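Local coordinates for protein IroE-like serine hydrolase (Shewanella oneidensis, PDB 3GFF) that probably hydrolyses ester bonds, as a putative serine esterase of the alpha/beta-hydrolase fold, at residues E11-L22 and R26-Q38. Residues are numbered along the deposited sequence; the frame is centred on the assembly and turned at random.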
ATOM      1  N   GLU A  11      -8.756 -10.958  -7.938  1.00 39.91           N
ATOM      2  CA  GLU A  11      -9.659 -11.779  -8.841  1.00 40.42           C
ATOM      3  C   GLU A  11      -9.835 -11.109 -10.191  1.00 40.27           C
ATOM      4  O   GLU A  11     -10.724 -10.275 -10.423  1.00 41.03           O
ATOM      5  CB  GLU A  11     -11.028 -12.073  -8.228  1.00 41.01           C
ATOM      6  CG  GLU A  11     -11.931 -12.863  -9.184  1.00 41.69           C
ATOM      7  CD  GLU A  11     -13.128 -13.460  -8.506  1.00 43.12           C
ATOM      8  OE1 GLU A  11     -13.113 -13.581  -7.253  1.00 44.22           O
ATOM      9  OE2 GLU A  11     -14.085 -13.827  -9.228  1.00 43.70           O
ATOM     10  N   TYR A  12      -8.976 -11.508 -11.100  1.00 39.50           N
ATOM     11  CA  TYR A  12      -8.940 -10.889 -12.383  1.00 38.93           C
ATOM     12  C   TYR A  12      -9.346 -11.903 -13.451  1.00 36.48           C
ATOM     13  O   TYR A  12      -9.557 -13.073 -13.182  1.00 34.70           O
ATOM     14  CB  TYR A  12      -7.524 -10.339 -12.621  1.00 40.36           C
ATOM     15  CG  TYR A  12      -6.468 -11.405 -12.479  1.00 41.12           C
ATOM     16  CD1 TYR A  12      -6.266 -12.353 -13.493  1.00 41.47           C
ATOM     17  CD2 TYR A  12      -5.705 -11.505 -11.317  1.00 41.58           C
ATOM     18  CE1 TYR A  12      -5.323 -13.355 -13.366  1.00 41.47           C
ATOM     19  CE2 TYR A  12      -4.748 -12.508 -11.181  1.00 41.91           C
ATOM     20  CZ  TYR A  12      -4.561 -13.426 -12.210  1.00 41.63           C
ATOM     21  OH  TYR A  12      -3.610 -14.413 -12.090  1.00 41.68           O
ATOM     22  N   GLN A  13      -9.418 -11.401 -14.667  1.00 34.51           N
ATOM     23  CA  GLN A  13      -9.773 -12.150 -15.845  1.00 33.56           C
ATOM     24  C   GLN A  13      -8.516 -12.072 -16.728  1.00 32.16           C
ATOM     25  O   GLN A  13      -8.021 -10.989 -17.020  1.00 30.77           O
ATOM     26  CB  GLN A  13     -10.949 -11.398 -16.437  1.00 34.70           C
ATOM     27  CG  GLN A  13     -11.819 -12.075 -17.428  1.00 35.89           C
ATOM     28  CD  GLN A  13     -13.149 -11.339 -17.594  1.00 36.42           C
ATOM     29  OE1 GLN A  13     -14.064 -11.849 -18.241  1.00 36.86           O
ATOM     30  NE2 GLN A  13     -13.267 -10.144 -16.981  1.00 36.62           N
ATOM     31  N   SER A  14      -7.952 -13.207 -17.089  1.00 31.14           N
ATOM     32  CA  SER A  14      -6.782 -13.219 -17.966  1.00 31.32           C
ATOM     33  C   SER A  14      -7.226 -13.151 -19.433  1.00 30.01           C
ATOM     34  O   SER A  14      -7.924 -14.026 -19.928  1.00 29.45           O
ATOM     35  CB  SER A  14      -5.925 -14.459 -17.726  1.00 32.38           C
ATOM     36  OG  SER A  14      -5.115 -14.712 -18.868  1.00 34.48           O
ATOM     37  N   LYS A  15      -6.753 -12.131 -20.126  1.00 29.30           N
ATOM     38  CA  LYS A  15      -7.140 -11.848 -21.492  1.00 29.25           C
ATOM     39  C   LYS A  15      -6.025 -11.871 -22.536  1.00 29.04           C
ATOM     40  O   LYS A  15      -4.845 -11.738 -22.207  1.00 27.26           O
ATOM     41  CB  LYS A  15      -7.764 -10.451 -21.501  1.00 30.36           C
ATOM     42  CG  LYS A  15      -9.221 -10.375 -21.854  1.00 32.47           C
ATOM     43  CD  LYS A  15     -10.184 -11.070 -20.947  1.00 33.07           C
ATOM     44  CE  LYS A  15     -11.482 -11.230 -21.708  1.00 34.29           C
ATOM     45  NZ  LYS A  15     -11.274 -12.123 -22.911  1.00 35.21           N
ATOM     46  N   ARG A  16      -6.429 -12.009 -23.802  1.00 29.15           N
ATOM     47  CA  ARG A  16      -5.518 -11.949 -24.953  1.00 30.80           C
ATOM     48  C   ARG A  16      -6.124 -11.187 -26.124  1.00 30.22           C
ATOM     49  O   ARG A  16      -7.323 -11.304 -26.424  1.00 29.70           O
ATOM     50  CB  ARG A  16      -5.137 -13.339 -25.470  1.00 33.22           C
ATOM     51  CG  ARG A  16      -4.058 -13.977 -24.667  1.00 35.96           C
ATOM     52  CD  ARG A  16      -4.112 -15.475 -24.748  1.00 38.30           C
ATOM     53  NE  ARG A  16      -3.390 -16.028 -23.605  1.00 39.98           N
ATOM     54  CZ  ARG A  16      -2.223 -16.670 -23.658  1.00 41.16           C
ATOM     55  NH1 ARG A  16      -1.632 -16.919 -24.836  1.00 41.92           N
ATOM     56  NH2 ARG A  16      -1.665 -17.113 -22.516  1.00 40.59           N
ATOM     57  N   LEU A  17      -5.260 -10.447 -26.807  1.00 28.60           N
ATOM     58  CA  LEU A  17      -5.634  -9.706 -27.983  1.00 27.97           C
ATOM     59  C   LEU A  17      -4.536  -9.873 -29.045  1.00 27.54           C
ATOM     60  O   LEU A  17      -3.334  -9.670 -28.762  1.00 27.97           O
ATOM     61  CB  LEU A  17      -5.779  -8.238 -27.564  1.00 27.82           C
ATOM     62  CG  LEU A  17      -6.381  -7.196 -28.486  1.00 28.15           C
ATOM     63  CD1 LEU A  17      -6.642  -5.918 -27.715  1.00 27.81           C
ATOM     64  CD2 LEU A  17      -5.447  -6.943 -29.644  1.00 29.86           C
ATOM     65  N   GLU A  18      -4.932 -10.236 -30.255  1.00 27.60           N
ATOM     66  CA  GLU A  18      -3.981 -10.323 -31.364  1.00 27.92           C
ATOM     67  C   GLU A  18      -3.763  -8.903 -31.854  1.00 26.61           C
ATOM     68  O   GLU A  18      -4.677  -8.317 -32.395  1.00 28.31           O
ATOM     69  CB  GLU A  18      -4.501 -11.200 -32.504  1.00 28.17           C
ATOM     70  CG  GLU A  18      -4.616 -12.676 -32.170  1.00 29.70           C
ATOM     71  CD  GLU A  18      -3.320 -13.278 -31.603  1.00 31.35           C
ATOM     72  OE1 GLU A  18      -2.346 -13.512 -32.378  1.00 32.57           O
ATOM     73  OE2 GLU A  18      -3.288 -13.542 -30.378  1.00 31.43           O
ATOM     74  N   SER A  19      -2.571  -8.336 -31.634  1.00 25.13           N
ATOM     75  CA  SER A  19      -2.281  -6.980 -32.094  1.00 23.92           C
ATOM     76  C   SER A  19      -1.850  -7.025 -33.534  1.00 23.59           C
ATOM     77  O   SER A  19      -0.803  -7.562 -33.842  1.00 24.54           O
ATOM     78  CB  SER A  19      -1.177  -6.292 -31.281  1.00 24.65           C
ATOM     79  OG  SER A  19      -0.897  -5.004 -31.814  1.00 22.81           O
ATOM     80  N   ARG A  20      -2.692  -6.488 -34.412  1.00 22.54           N
ATOM     81  CA  ARG A  20      -2.364  -6.329 -35.829  1.00 23.38           C
ATOM     82  C   ARG A  20      -1.248  -5.281 -36.004  1.00 23.45           C
ATOM     83  O   ARG A  20      -0.380  -5.435 -36.852  1.00 22.96           O
ATOM     84  CB  ARG A  20      -3.608  -5.833 -36.531  1.00 23.63           C
ATOM     85  CG  ARG A  20      -4.831  -6.702 -36.248  1.00 24.51           C
ATOM     86  CD  ARG A  20      -5.269  -7.403 -37.393  1.00 24.22           C
ATOM     87  NE  ARG A  20      -5.705  -6.408 -38.345  1.00 25.06           N
ATOM     88  CZ  ARG A  20      -6.021  -6.679 -39.598  1.00 26.62           C
ATOM     89  NH1 ARG A  20      -5.994  -7.942 -40.063  1.00 27.11           N
ATOM     90  NH2 ARG A  20      -6.373  -5.687 -40.394  1.00 26.02           N
ATOM     91  N   LEU A  21      -1.337  -4.203 -35.211  1.00 21.76           N
ATOM     92  CA  LEU A  21      -0.345  -3.130 -35.155  1.00 23.14           C
ATOM     93  C   LEU A  21       1.042  -3.608 -34.714  1.00 22.82           C
ATOM     94  O   LEU A  21       2.018  -3.279 -35.346  1.00 22.60           O
ATOM     95  CB  LEU A  21      -0.771  -2.045 -34.142  1.00 24.27           C
ATOM     96  CG  LEU A  21      -1.476  -0.822 -34.706  1.00 25.68           C
ATOM     97  CD1 LEU A  21      -2.146   0.022 -33.627  1.00 24.60           C
ATOM     98  CD2 LEU A  21      -0.402  -0.019 -35.473  1.00 26.62           C
ATOM     99  N   LEU A  22       1.101  -4.320 -33.587  1.00 22.24           N
ATOM    100  CA  LEU A  22       2.352  -4.842 -33.046  1.00 23.15           C
ATOM    101  C   LEU A  22       2.756  -6.212 -33.665  1.00 23.68           C
ATOM    102  O   LEU A  22       3.875  -6.679 -33.450  1.00 24.63           O
ATOM    103  CB  LEU A  22       2.300  -4.871 -31.492  1.00 22.95           C
ATOM    104  CG  LEU A  22       2.161  -3.476 -30.841  1.00 22.86           C
ATOM    105  CD1 LEU A  22       2.079  -3.481 -29.311  1.00 21.03           C
ATOM    106  CD2 LEU A  22       3.324  -2.578 -31.304  1.00 23.05           C
ATOM    107  N   ARG A  26      -0.851 -10.045 -27.558  1.00 21.93           N
ATOM    108  CA  ARG A  26      -0.685  -9.225 -26.397  1.00 23.16           C
ATOM    109  C   ARG A  26      -1.569  -9.756 -25.263  1.00 23.80           C
ATOM    110  O   ARG A  26      -2.739 -10.005 -25.462  1.00 24.54           O
ATOM    111  CB  ARG A  26      -1.009  -7.750 -26.717  1.00 24.42           C
ATOM    112  CG  ARG A  26       0.148  -6.944 -27.288  1.00 25.87           C
ATOM    113  CD  ARG A  26       1.353  -7.098 -26.353  1.00 27.62           C
ATOM    114  NE  ARG A  26       2.337  -6.045 -26.464  1.00 29.55           N
ATOM    115  CZ  ARG A  26       2.714  -5.216 -25.500  1.00 31.04           C
ATOM    116  NH1 ARG A  26       2.274  -5.294 -24.266  1.00 31.43           N
ATOM    117  NH2 ARG A  26       3.616  -4.308 -25.774  1.00 32.85           N
ATOM    118  N   GLU A  27      -0.982  -9.935 -24.081  1.00 24.54           N
ATOM    119  CA  GLU A  27      -1.708 -10.381 -22.898  1.00 25.73           C
ATOM    120  C   GLU A  27      -1.974  -9.236 -21.936  1.00 23.20           C
ATOM    121  O   GLU A  27      -1.221  -8.234 -21.852  1.00 21.72           O
ATOM    122  CB  GLU A  27      -0.957 -11.514 -22.174  1.00 27.09           C
ATOM    123  CG  GLU A  27      -0.943 -12.794 -22.975  1.00 29.72           C
ATOM    124  CD  GLU A  27      -0.155 -13.916 -22.318  1.00 31.30           C
ATOM    125  OE1 GLU A  27       0.743 -13.659 -21.478  1.00 34.33           O
ATOM    126  OE2 GLU A  27      -0.435 -15.078 -22.669  1.00 35.03           O
ATOM    127  N   TYR A  28      -3.087  -9.374 -21.242  1.00 21.33           N
ATOM    128  CA  TYR A  28      -3.486  -8.401 -20.251  1.00 22.59           C
ATOM    129  C   TYR A  28      -4.444  -9.020 -19.239  1.00 21.66           C
ATOM    130  O   TYR A  28      -5.031 -10.074 -19.480  1.00 19.75           O
ATOM    131  CB  TYR A  28      -4.082  -7.157 -20.921  1.00 22.89           C
ATOM    132  CG  TYR A  28      -5.387  -7.336 -21.643  1.00 23.11           C
ATOM    133  CD1 TYR A  28      -5.415  -7.710 -22.973  1.00 23.32           C
ATOM    134  CD2 TYR A  28      -6.591  -7.087 -21.007  1.00 22.31           C
ATOM    135  CE1 TYR A  28      -6.603  -7.825 -23.648  1.00 24.04           C
ATOM    136  CE2 TYR A  28      -7.779  -7.203 -21.671  1.00 23.31           C
ATOM    137  CZ  TYR A  28      -7.784  -7.558 -22.996  1.00 23.39           C
ATOM    138  OH  TYR A  28      -8.966  -7.719 -23.674  1.00 24.53           O
ATOM    139  N   VAL A  29      -4.593  -8.345 -18.107  1.00 22.80           N
ATOM    140  CA  VAL A  29      -5.464  -8.776 -17.019  1.00 23.67           C
ATOM    141  C   VAL A  29      -6.468  -7.669 -16.666  1.00 24.17           C
ATOM    142  O   VAL A  29      -6.148  -6.494 -16.741  1.00 25.17           O
ATOM    143  CB  VAL A  29      -4.646  -9.150 -15.745  1.00 24.34           C
ATOM    144  CG1 VAL A  29      -3.982 -10.505 -15.884  1.00 23.68           C
ATOM    145  CG2 VAL A  29      -3.610  -8.052 -15.422  1.00 24.08           C
ATOM    146  N   ILE A  30      -7.690  -8.062 -16.333  1.00 24.88           N
ATOM    147  CA  ILE A  30      -8.780  -7.142 -15.957  1.00 25.69           C
ATOM    148  C   ILE A  30      -9.287  -7.470 -14.541  1.00 25.32           C
ATOM    149  O   ILE A  30      -9.513  -8.617 -14.252  1.00 25.28           O
ATOM    150  CB  ILE A  30     -10.018  -7.350 -16.871  1.00 26.76           C
ATOM    151  CG1 ILE A  30      -9.713  -7.044 -18.333  1.00 27.53           C
ATOM    152  CG2 ILE A  30     -11.200  -6.507 -16.417  1.00 27.03           C
ATOM    153  CD1 ILE A  30     -10.940  -7.249 -19.238  1.00 26.74           C
ATOM    154  N   ALA A  31      -9.453  -6.464 -13.684  1.00 25.91           N
ATOM    155  CA  ALA A  31     -10.064  -6.619 -12.363  1.00 25.85           C
ATOM    156  C   ALA A  31     -11.308  -5.744 -12.446  1.00 25.70           C
ATOM    157  O   ALA A  31     -11.209  -4.563 -12.809  1.00 26.57           O
ATOM    158  CB  ALA A  31      -9.135  -6.134 -11.231  1.00 25.68           C
ATOM    159  N   LEU A  32     -12.475  -6.341 -12.185  1.00 24.76           N
ATOM    160  CA  LEU A  32     -13.737  -5.626 -12.224  1.00 23.42           C
ATOM    161  C   LEU A  32     -14.041  -5.131 -10.796  1.00 22.43           C
ATOM    162  O   LEU A  32     -13.720  -5.792  -9.828  1.00 20.82           O
ATOM    163  CB  LEU A  32     -14.864  -6.541 -12.750  1.00 23.37           C
ATOM    164  CG  LEU A  32     -14.789  -6.976 -14.221  1.00 23.46           C
ATOM    165  CD1 LEU A  32     -15.905  -7.946 -14.516  1.00 24.74           C
ATOM    166  CD2 LEU A  32     -14.872  -5.771 -15.199  1.00 22.42           C
ATOM    167  N   PRO A  33     -14.658  -3.960 -10.667  1.00 22.61           N
ATOM    168  CA  PRO A  33     -14.946  -3.496  -9.331  1.00 22.34           C
ATOM    169  C   PRO A  33     -15.988  -4.360  -8.667  1.00 23.50           C
ATOM    170  O   PRO A  33     -16.755  -5.071  -9.339  1.00 24.20           O
ATOM    171  CB  PRO A  33     -15.489  -2.081  -9.559  1.00 21.06           C
ATOM    172  CG  PRO A  33     -16.019  -2.089 -10.869  1.00 22.03           C
ATOM    173  CD  PRO A  33     -15.150  -3.016 -11.684  1.00 22.46           C
ATOM    174  N   GLU A  34     -15.989  -4.373  -7.341  1.00 25.62           N
ATOM    175  CA  GLU A  34     -16.984  -5.136  -6.667  1.00 26.12           C
ATOM    176  C   GLU A  34     -18.311  -4.402  -6.902  1.00 24.48           C
ATOM    177  O   GLU A  34     -18.364  -3.165  -6.969  1.00 23.24           O
ATOM    178  CB  GLU A  34     -16.632  -5.451  -5.217  1.00 27.74           C
ATOM    179  CG  GLU A  34     -16.288  -4.354  -4.265  1.00 29.49           C
ATOM    180  CD  GLU A  34     -15.755  -4.918  -2.900  1.00 30.38           C
ATOM    181  OE1 GLU A  34     -15.976  -6.107  -2.565  1.00 31.24           O
ATOM    182  OE2 GLU A  34     -15.088  -4.162  -2.162  1.00 33.37           O
ATOM    183  N   GLY A  35     -19.352  -5.212  -7.100  1.00 23.59           N
ATOM    184  CA  GLY A  35     -20.684  -4.764  -7.450  1.00 22.24           C
ATOM    185  C   GLY A  35     -20.868  -4.635  -8.956  1.00 22.25           C
ATOM    186  O   GLY A  35     -21.970  -4.355  -9.396  1.00 20.74           O
ATOM    187  N   TYR A  36     -19.805  -4.832  -9.752  1.00 22.04           N
ATOM    188  CA  TYR A  36     -19.902  -4.683 -11.207  1.00 22.64           C
ATOM    189  C   TYR A  36     -21.169  -5.308 -11.840  1.00 22.73           C
ATOM    190  O   TYR A  36     -21.957  -4.606 -12.477  1.00 22.45           O
ATOM    191  CB  TYR A  36     -18.641  -5.192 -11.917  1.00 22.91           C
ATOM    192  CG  TYR A  36     -18.719  -4.902 -13.392  1.00 23.48           C
ATOM    193  CD1 TYR A  36     -18.438  -3.621 -13.896  1.00 23.52           C
ATOM    194  CD2 TYR A  36     -19.121  -5.889 -14.290  1.00 23.65           C
ATOM    195  CE1 TYR A  36     -18.559  -3.349 -15.269  1.00 23.60           C
ATOM    196  CE2 TYR A  36     -19.233  -5.619 -15.646  1.00 23.73           C
ATOM    197  CZ  TYR A  36     -18.961  -4.365 -16.134  1.00 23.16           C
ATOM    198  OH  TYR A  36     -19.105  -4.137 -17.491  1.00 23.72           O
ATOM    199  N   ALA A  37     -21.372  -6.609 -11.633  1.00 22.78           N
ATOM    200  CA  ALA A  37     -22.508  -7.339 -12.185  1.00 21.99           C
ATOM    201  C   ALA A  37     -23.885  -6.902 -11.677  1.00 21.98           C
ATOM    202  O   ALA A  37     -24.898  -7.243 -12.292  1.00 21.30           O
ATOM    203  CB  ALA A  37     -22.326  -8.861 -11.953  1.00 20.53           C
ATOM    204  N   GLN A  38     -23.923  -6.072 -10.635  1.00 22.53           N
ATOM    205  CA  GLN A  38     -25.188  -5.729  -9.971  1.00 22.08           C
ATOM    206  C   GLN A  38     -25.953  -4.481 -10.418  1.00 22.13           C
ATOM    207  O   GLN A  38     -27.017  -4.190  -9.873  1.00 21.24           O
ATOM    208  CB  GLN A  38     -24.962  -5.732  -8.465  1.00 22.91           C
ATOM    209  CG  GLN A  38     -24.586  -7.124  -7.939  1.00 23.32           C
ATOM    210  CD  GLN A  38     -24.254  -7.143  -6.460  1.00 23.56           C
ATOM    211  OE1 GLN A  38     -23.268  -6.566  -6.026  1.00 24.94           O
ATOM    212  NE2 GLN A  38     -25.033  -7.868  -5.702  1.00 24.09           N
TER
HETATM  213  O   HOH W   1     -12.481  -9.485 -11.981  1.00 28.98           O
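The N-terminal beta hairpin of the central sheet of this putative esterase pairs strand 12-19 with strand 24-31, here residues 26-31. Gln13, Lys15 and Leu17 exchange backbone hydrogen bonds in both directions with Ile30, Tyr28 and Arg26. Lys15 N reaches Tyr28 O at 2.8 Å; the return bond, Tyr28 N to Lys15 O, is 3.1 Å. On the face shared by these residues, Lys15 CB sits over the Tyr28 ring, 3.3 Å from its centroid, a CH-pi contact. Tyr28 CG lies between its own backbone N and carbonyl carbon (chi1 67°), which swings the ring across to Lys15. Leu17 CB meets the ring edge at CE1, 4.0 Å away. An alanine in place of Tyr28 would probably leave Lys15 CB and Leu17 CB without their aromatic partner and open a gap towards Leu125 and Ile129 of helix 114-132. On the other face, Tyr12 CD1 touches Val29 CG1 at 3.8 Å, and both side chains also meet Phe55 of helix 51-65. Arg16 and Glu27 run side by side there as a salt bridge, its exact geometry doubtful. Strand 24-31 also pairs antiparallel with strand 77-81. Strand 12-19 is outermost within this chain, and the hairpin joins the mixed sheet of an alpha/beta-hydrolase fold.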